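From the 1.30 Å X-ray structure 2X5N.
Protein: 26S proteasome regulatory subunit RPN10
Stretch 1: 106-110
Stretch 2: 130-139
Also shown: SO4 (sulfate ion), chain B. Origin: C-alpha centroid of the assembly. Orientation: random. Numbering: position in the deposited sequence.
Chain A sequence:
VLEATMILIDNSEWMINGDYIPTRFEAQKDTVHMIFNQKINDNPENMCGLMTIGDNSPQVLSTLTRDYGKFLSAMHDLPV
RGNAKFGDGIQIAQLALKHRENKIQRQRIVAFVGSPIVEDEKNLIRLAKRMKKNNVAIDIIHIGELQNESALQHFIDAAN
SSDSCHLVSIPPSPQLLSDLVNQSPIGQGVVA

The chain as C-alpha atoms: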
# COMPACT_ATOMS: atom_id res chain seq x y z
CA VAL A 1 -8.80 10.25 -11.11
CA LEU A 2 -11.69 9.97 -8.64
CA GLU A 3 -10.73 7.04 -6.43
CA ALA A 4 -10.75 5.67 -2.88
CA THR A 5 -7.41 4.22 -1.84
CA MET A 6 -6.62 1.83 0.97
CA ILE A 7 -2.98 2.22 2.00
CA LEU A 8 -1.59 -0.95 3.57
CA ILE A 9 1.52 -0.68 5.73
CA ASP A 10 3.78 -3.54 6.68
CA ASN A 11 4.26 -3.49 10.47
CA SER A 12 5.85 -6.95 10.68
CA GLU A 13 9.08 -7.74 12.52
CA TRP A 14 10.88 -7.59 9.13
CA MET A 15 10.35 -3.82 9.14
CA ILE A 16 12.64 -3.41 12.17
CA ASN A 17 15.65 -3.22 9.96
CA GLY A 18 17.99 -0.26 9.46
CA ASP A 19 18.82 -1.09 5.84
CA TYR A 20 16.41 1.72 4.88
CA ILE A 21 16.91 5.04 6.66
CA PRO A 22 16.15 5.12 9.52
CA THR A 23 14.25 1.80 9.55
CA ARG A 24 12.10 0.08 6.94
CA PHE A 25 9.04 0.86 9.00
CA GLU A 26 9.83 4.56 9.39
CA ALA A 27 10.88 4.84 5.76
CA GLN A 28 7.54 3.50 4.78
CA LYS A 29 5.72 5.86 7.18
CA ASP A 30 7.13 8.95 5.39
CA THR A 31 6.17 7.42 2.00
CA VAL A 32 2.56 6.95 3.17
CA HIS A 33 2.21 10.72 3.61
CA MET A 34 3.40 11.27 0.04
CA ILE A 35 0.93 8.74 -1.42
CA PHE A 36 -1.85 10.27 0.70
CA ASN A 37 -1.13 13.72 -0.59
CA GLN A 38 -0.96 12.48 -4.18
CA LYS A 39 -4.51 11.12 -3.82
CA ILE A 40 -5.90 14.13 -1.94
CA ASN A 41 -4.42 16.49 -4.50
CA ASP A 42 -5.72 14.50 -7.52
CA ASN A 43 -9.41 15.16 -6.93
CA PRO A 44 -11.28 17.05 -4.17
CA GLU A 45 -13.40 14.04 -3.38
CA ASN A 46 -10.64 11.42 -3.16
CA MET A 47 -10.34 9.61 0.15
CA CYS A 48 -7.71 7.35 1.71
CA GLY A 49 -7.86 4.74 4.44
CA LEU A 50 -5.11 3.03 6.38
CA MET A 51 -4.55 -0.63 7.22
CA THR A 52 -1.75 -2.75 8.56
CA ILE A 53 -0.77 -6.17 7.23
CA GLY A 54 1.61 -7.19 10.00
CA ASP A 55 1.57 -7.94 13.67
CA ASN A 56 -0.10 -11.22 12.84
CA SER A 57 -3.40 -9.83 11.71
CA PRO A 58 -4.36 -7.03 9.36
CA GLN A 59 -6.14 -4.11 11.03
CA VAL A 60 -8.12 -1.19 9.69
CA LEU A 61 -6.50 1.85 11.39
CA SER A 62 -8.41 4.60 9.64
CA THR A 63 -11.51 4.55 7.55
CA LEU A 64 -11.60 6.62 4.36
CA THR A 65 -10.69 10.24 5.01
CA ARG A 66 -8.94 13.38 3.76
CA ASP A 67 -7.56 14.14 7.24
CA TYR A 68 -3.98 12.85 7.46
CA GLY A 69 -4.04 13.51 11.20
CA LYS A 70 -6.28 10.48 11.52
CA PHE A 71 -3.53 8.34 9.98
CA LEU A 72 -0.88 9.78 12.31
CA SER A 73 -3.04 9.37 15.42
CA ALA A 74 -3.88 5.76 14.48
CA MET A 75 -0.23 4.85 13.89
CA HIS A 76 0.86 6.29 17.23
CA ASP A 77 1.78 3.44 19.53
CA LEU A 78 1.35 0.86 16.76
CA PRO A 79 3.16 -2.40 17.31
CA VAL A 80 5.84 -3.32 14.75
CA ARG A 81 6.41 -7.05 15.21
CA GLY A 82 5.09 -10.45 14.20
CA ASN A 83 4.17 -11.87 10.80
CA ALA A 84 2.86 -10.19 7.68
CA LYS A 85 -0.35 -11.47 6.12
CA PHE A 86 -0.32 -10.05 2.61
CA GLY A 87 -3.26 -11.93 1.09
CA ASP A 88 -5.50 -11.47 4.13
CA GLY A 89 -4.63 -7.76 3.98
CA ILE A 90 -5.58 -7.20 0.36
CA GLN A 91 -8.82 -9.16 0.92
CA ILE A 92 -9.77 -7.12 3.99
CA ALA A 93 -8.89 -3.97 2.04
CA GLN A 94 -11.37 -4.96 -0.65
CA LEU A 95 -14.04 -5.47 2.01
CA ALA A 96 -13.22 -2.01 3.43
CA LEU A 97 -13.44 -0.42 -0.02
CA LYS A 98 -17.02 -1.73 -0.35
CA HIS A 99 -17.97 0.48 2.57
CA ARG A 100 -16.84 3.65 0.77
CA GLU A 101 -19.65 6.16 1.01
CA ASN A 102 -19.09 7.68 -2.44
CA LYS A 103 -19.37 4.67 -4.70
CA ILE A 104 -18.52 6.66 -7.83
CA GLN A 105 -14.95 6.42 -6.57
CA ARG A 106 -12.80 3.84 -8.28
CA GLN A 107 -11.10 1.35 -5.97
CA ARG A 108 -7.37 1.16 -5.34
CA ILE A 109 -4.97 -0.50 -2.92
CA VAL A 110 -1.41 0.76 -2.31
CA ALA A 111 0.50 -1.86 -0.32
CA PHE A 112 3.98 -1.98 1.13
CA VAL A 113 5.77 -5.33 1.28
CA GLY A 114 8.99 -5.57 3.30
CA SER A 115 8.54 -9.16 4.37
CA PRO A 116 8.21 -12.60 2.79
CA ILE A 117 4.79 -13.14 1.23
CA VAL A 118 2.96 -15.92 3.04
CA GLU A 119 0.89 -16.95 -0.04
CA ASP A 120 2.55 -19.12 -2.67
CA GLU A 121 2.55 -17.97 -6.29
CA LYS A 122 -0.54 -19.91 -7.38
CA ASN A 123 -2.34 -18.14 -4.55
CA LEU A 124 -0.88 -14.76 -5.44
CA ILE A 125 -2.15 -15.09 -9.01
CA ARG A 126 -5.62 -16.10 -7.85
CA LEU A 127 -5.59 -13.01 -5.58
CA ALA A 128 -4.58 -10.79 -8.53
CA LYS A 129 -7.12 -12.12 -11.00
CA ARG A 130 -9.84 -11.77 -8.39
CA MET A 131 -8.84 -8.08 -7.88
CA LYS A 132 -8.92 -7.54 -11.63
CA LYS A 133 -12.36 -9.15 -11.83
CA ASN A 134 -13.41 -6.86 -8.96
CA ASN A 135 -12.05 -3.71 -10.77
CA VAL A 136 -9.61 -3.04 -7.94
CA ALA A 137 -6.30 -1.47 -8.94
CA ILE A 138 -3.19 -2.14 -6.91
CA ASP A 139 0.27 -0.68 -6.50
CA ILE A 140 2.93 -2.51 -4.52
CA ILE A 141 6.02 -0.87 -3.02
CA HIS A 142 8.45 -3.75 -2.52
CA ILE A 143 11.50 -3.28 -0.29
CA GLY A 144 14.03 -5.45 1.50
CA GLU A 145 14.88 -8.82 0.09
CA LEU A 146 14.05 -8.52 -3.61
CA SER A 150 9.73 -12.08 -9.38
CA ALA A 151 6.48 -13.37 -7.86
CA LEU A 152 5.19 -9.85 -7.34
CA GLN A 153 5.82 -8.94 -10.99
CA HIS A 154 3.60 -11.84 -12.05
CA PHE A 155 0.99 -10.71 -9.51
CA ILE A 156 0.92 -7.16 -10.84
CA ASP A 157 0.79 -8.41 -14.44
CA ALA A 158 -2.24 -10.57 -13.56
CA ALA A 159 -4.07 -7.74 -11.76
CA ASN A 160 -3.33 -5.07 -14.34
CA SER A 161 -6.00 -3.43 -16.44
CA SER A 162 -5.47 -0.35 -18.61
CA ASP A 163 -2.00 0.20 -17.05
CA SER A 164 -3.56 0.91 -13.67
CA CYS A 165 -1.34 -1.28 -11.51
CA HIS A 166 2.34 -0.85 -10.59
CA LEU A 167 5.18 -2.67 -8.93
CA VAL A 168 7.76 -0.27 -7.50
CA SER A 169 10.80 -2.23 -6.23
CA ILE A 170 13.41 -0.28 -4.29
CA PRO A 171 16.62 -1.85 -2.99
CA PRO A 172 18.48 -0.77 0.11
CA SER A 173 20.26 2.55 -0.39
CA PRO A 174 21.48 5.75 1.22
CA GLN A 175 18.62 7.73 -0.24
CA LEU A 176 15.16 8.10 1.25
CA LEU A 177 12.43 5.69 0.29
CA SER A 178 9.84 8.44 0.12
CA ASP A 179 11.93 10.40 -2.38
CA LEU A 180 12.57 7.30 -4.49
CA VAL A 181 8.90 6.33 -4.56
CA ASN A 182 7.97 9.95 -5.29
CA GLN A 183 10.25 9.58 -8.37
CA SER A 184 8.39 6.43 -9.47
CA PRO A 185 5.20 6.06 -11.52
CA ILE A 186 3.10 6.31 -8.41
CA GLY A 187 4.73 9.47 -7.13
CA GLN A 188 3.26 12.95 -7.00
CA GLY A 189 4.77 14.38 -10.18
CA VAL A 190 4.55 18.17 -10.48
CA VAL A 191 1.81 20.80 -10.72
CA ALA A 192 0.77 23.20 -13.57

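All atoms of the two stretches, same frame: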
# COMPACT_ATOMS: atom_id res chain seq x y z
N ARG A 106 -13.52 5.04 -7.93
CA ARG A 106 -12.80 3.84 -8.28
C ARG A 106 -12.12 3.28 -7.04
O ARG A 106 -11.99 3.97 -6.03
CB ARG A 106 -11.74 4.16 -9.34
CG ARG A 106 -12.29 4.78 -10.63
CD ARG A 106 -11.17 5.43 -11.40
NE ARG A 106 -11.57 6.18 -12.59
CZ ARG A 106 -11.73 5.65 -13.79
NH1 ARG A 106 -11.58 4.34 -13.97
NH2 ARG A 106 -12.07 6.42 -14.82
N GLN A 107 -11.69 2.03 -7.12
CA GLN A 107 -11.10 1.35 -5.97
C GLN A 107 -9.64 1.03 -6.21
O GLN A 107 -9.27 0.47 -7.24
CB GLN A 107 -11.87 0.07 -5.69
CG GLN A 107 -13.37 0.29 -5.42
CD GLN A 107 -14.06 -1.02 -5.12
OE1 GLN A 107 -13.88 -1.57 -4.05
NE2 GLN A 107 -14.82 -1.55 -6.06
N ARG A 108 -8.80 1.41 -5.23
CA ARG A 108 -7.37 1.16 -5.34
C ARG A 108 -6.79 0.74 -3.99
O ARG A 108 -7.20 1.24 -2.94
CB ARG A 108 -6.63 2.42 -5.84
CG ARG A 108 -5.09 2.26 -5.96
CD ARG A 108 -4.42 3.51 -6.57
NE ARG A 108 -4.81 3.64 -7.96
CZ ARG A 108 -4.28 2.96 -8.97
NH1 ARG A 108 -3.22 2.21 -8.80
NH2 ARG A 108 -4.83 3.06 -10.16
N ILE A 109 -5.80 -0.13 -4.05
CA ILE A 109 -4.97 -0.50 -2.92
C ILE A 109 -3.54 -0.09 -3.21
O ILE A 109 -3.04 -0.35 -4.30
CB ILE A 109 -5.02 -2.04 -2.69
CG1 ILE A 109 -6.45 -2.43 -2.30
CG2 ILE A 109 -3.98 -2.45 -1.64
CD1 ILE A 109 -6.67 -3.92 -2.25
N VAL A 110 -2.87 0.54 -2.24
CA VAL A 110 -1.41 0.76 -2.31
C VAL A 110 -0.81 0.02 -1.12
O VAL A 110 -1.12 0.37 0.01
CB VAL A 110 -1.02 2.25 -2.27
CG1 VAL A 110 0.49 2.40 -2.27
CG2 VAL A 110 -1.61 2.94 -3.49
N ARG A 130 -8.65 -12.16 -9.12
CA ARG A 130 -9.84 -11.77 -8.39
C ARG A 130 -9.93 -10.24 -8.26
O ARG A 130 -11.01 -9.69 -8.50
CB ARG A 130 -9.89 -12.47 -7.02
CG ARG A 130 -11.11 -12.14 -6.17
CD ARG A 130 -12.40 -12.64 -6.82
NE ARG A 130 -12.45 -14.10 -6.92
CZ ARG A 130 -13.44 -14.78 -7.47
NH1 ARG A 130 -14.50 -14.16 -7.98
NH2 ARG A 130 -13.38 -16.10 -7.52
N MET A 131 -8.84 -9.55 -7.89
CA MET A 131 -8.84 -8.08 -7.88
C MET A 131 -9.23 -7.51 -9.24
O MET A 131 -10.02 -6.57 -9.33
CB MET A 131 -7.46 -7.51 -7.50
CG MET A 131 -7.06 -7.66 -6.03
SD MET A 131 -5.74 -6.55 -5.59
CE MET A 131 -6.57 -4.98 -5.64
N LYS A 132 -8.68 -8.08 -10.31
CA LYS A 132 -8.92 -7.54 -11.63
C LYS A 132 -10.40 -7.71 -11.97
O LYS A 132 -11.03 -6.81 -12.53
CB LYS A 132 -8.04 -8.24 -12.66
CG LYS A 132 -8.21 -7.69 -14.06
CD LYS A 132 -7.34 -8.43 -15.07
CE LYS A 132 -7.54 -7.89 -16.48
NZ LYS A 132 -6.77 -8.66 -17.50
N LYS A 133 -10.95 -8.87 -11.62
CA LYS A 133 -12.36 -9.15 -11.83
C LYS A 133 -13.21 -8.15 -11.04
O LYS A 133 -14.25 -7.72 -11.51
CB LYS A 133 -12.69 -10.58 -11.40
CG LYS A 133 -14.14 -11.00 -11.63
CD LYS A 133 -14.38 -12.40 -11.09
CE LYS A 133 -15.80 -12.88 -11.36
NZ LYS A 133 -16.04 -13.13 -12.81
N ASN A 134 -12.72 -7.78 -9.86
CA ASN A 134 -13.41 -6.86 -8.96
C ASN A 134 -13.17 -5.37 -9.28
O ASN A 134 -13.66 -4.51 -8.57
CB ASN A 134 -12.98 -7.17 -7.51
CG ASN A 134 -13.55 -8.50 -7.00
OD1 ASN A 134 -14.52 -9.01 -7.55
ND2 ASN A 134 -12.93 -9.07 -5.97
N ASN A 135 -12.37 -5.09 -10.33
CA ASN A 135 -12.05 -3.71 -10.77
C ASN A 135 -11.27 -2.87 -9.71
O ASN A 135 -11.39 -1.66 -9.59
CB ASN A 135 -13.30 -2.97 -11.22
CG ASN A 135 -13.81 -3.46 -12.56
OD1 ASN A 135 -13.02 -3.71 -13.47
ND2 ASN A 135 -15.12 -3.59 -12.69
N VAL A 136 -10.48 -3.58 -8.96
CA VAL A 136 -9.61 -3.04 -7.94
C VAL A 136 -8.19 -2.90 -8.43
O VAL A 136 -7.60 -3.93 -8.74
CB VAL A 136 -9.72 -3.76 -6.58
CG1 VAL A 136 -8.93 -3.06 -5.53
CG2 VAL A 136 -11.18 -3.93 -6.18
N ALA A 137 -7.69 -1.69 -8.55
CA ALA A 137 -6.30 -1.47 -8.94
C ALA A 137 -5.40 -1.64 -7.74
O ALA A 137 -5.83 -1.50 -6.59
CB ALA A 137 -6.14 -0.07 -9.48
N ILE A 138 -4.14 -1.97 -8.00
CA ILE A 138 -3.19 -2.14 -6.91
C ILE A 138 -1.80 -1.70 -7.34
O ILE A 138 -1.35 -1.99 -8.46
CB ILE A 138 -3.20 -3.58 -6.37
CG1 ILE A 138 -2.20 -3.72 -5.21
CG2 ILE A 138 -2.94 -4.59 -7.50
CD1 ILE A 138 -2.52 -4.84 -4.26
N ASP A 139 -1.14 -1.00 -6.43
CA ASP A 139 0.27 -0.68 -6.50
C ASP A 139 0.96 -1.34 -5.32
O ASP A 139 0.46 -1.34 -4.21
CB ASP A 139 0.50 0.82 -6.44
CG ASP A 139 -0.25 1.54 -7.51
OD1 ASP A 139 -0.16 1.11 -8.67
OD2 ASP A 139 -0.92 2.54 -7.17
S SO4 B . -12.21 9.98 -13.34
O1 SO4 B . -11.89 9.25 -14.57
O2 SO4 B . -11.25 11.09 -13.16
O3 SO4 B . -13.56 10.51 -13.49
O4 SO4 B . -12.16 9.04 -12.26
O HOH W 1 -12.79 0.61 -9.39
O HOH W 2 -14.64 -1.00 -8.94
O HOH W 3 -16.02 -4.28 -7.32

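The most unusual feature of this contact is a salt bridge laid along the face of a parallel sheet: Arg108 NH1 donates to Asp139 OD2 at 2.8 Å, joining residues that are not paired in the register, since Arg108 sits beside Ala137 and Asp139 beside Val110. The long arginine side chain spans that offset, and its guanidinium passes over the small methyl of Ala137, with Arg108 NH2 3.5 Å from Ala137 CB. Asp139 OD2 lies near the guanidinium plane, where N–H groups point, so a buried carboxylate gains a charged partner.

Beneath this, the backbones zip together in the parallel pattern. Ala137 N donates to Gln107 O (3.0 Å), Ile109 N to Ala137 O (2.9 Å), and Asp139 N to Ile109 O (2.9 Å); Ala137 and Ile109 thus each use both their N–H and C=O.

On the opposite face, branched aliphatic side chains suit a buried strand surface. Ile109 CG2 meets Ile138 CD1 at 3.8 Å, while Ile109 CD1 reaches Met131 CE at 3.6 Å, where the flexible methionine extends from the helix.

Asn135 ends that helix with positive phi, a conformation asparagine tolerates well, in a Schellman motif. Here water joins the stretches: one molecule accepts from Gln107 N (2.9 Å) and donates to Asn135 O (2.7 Å).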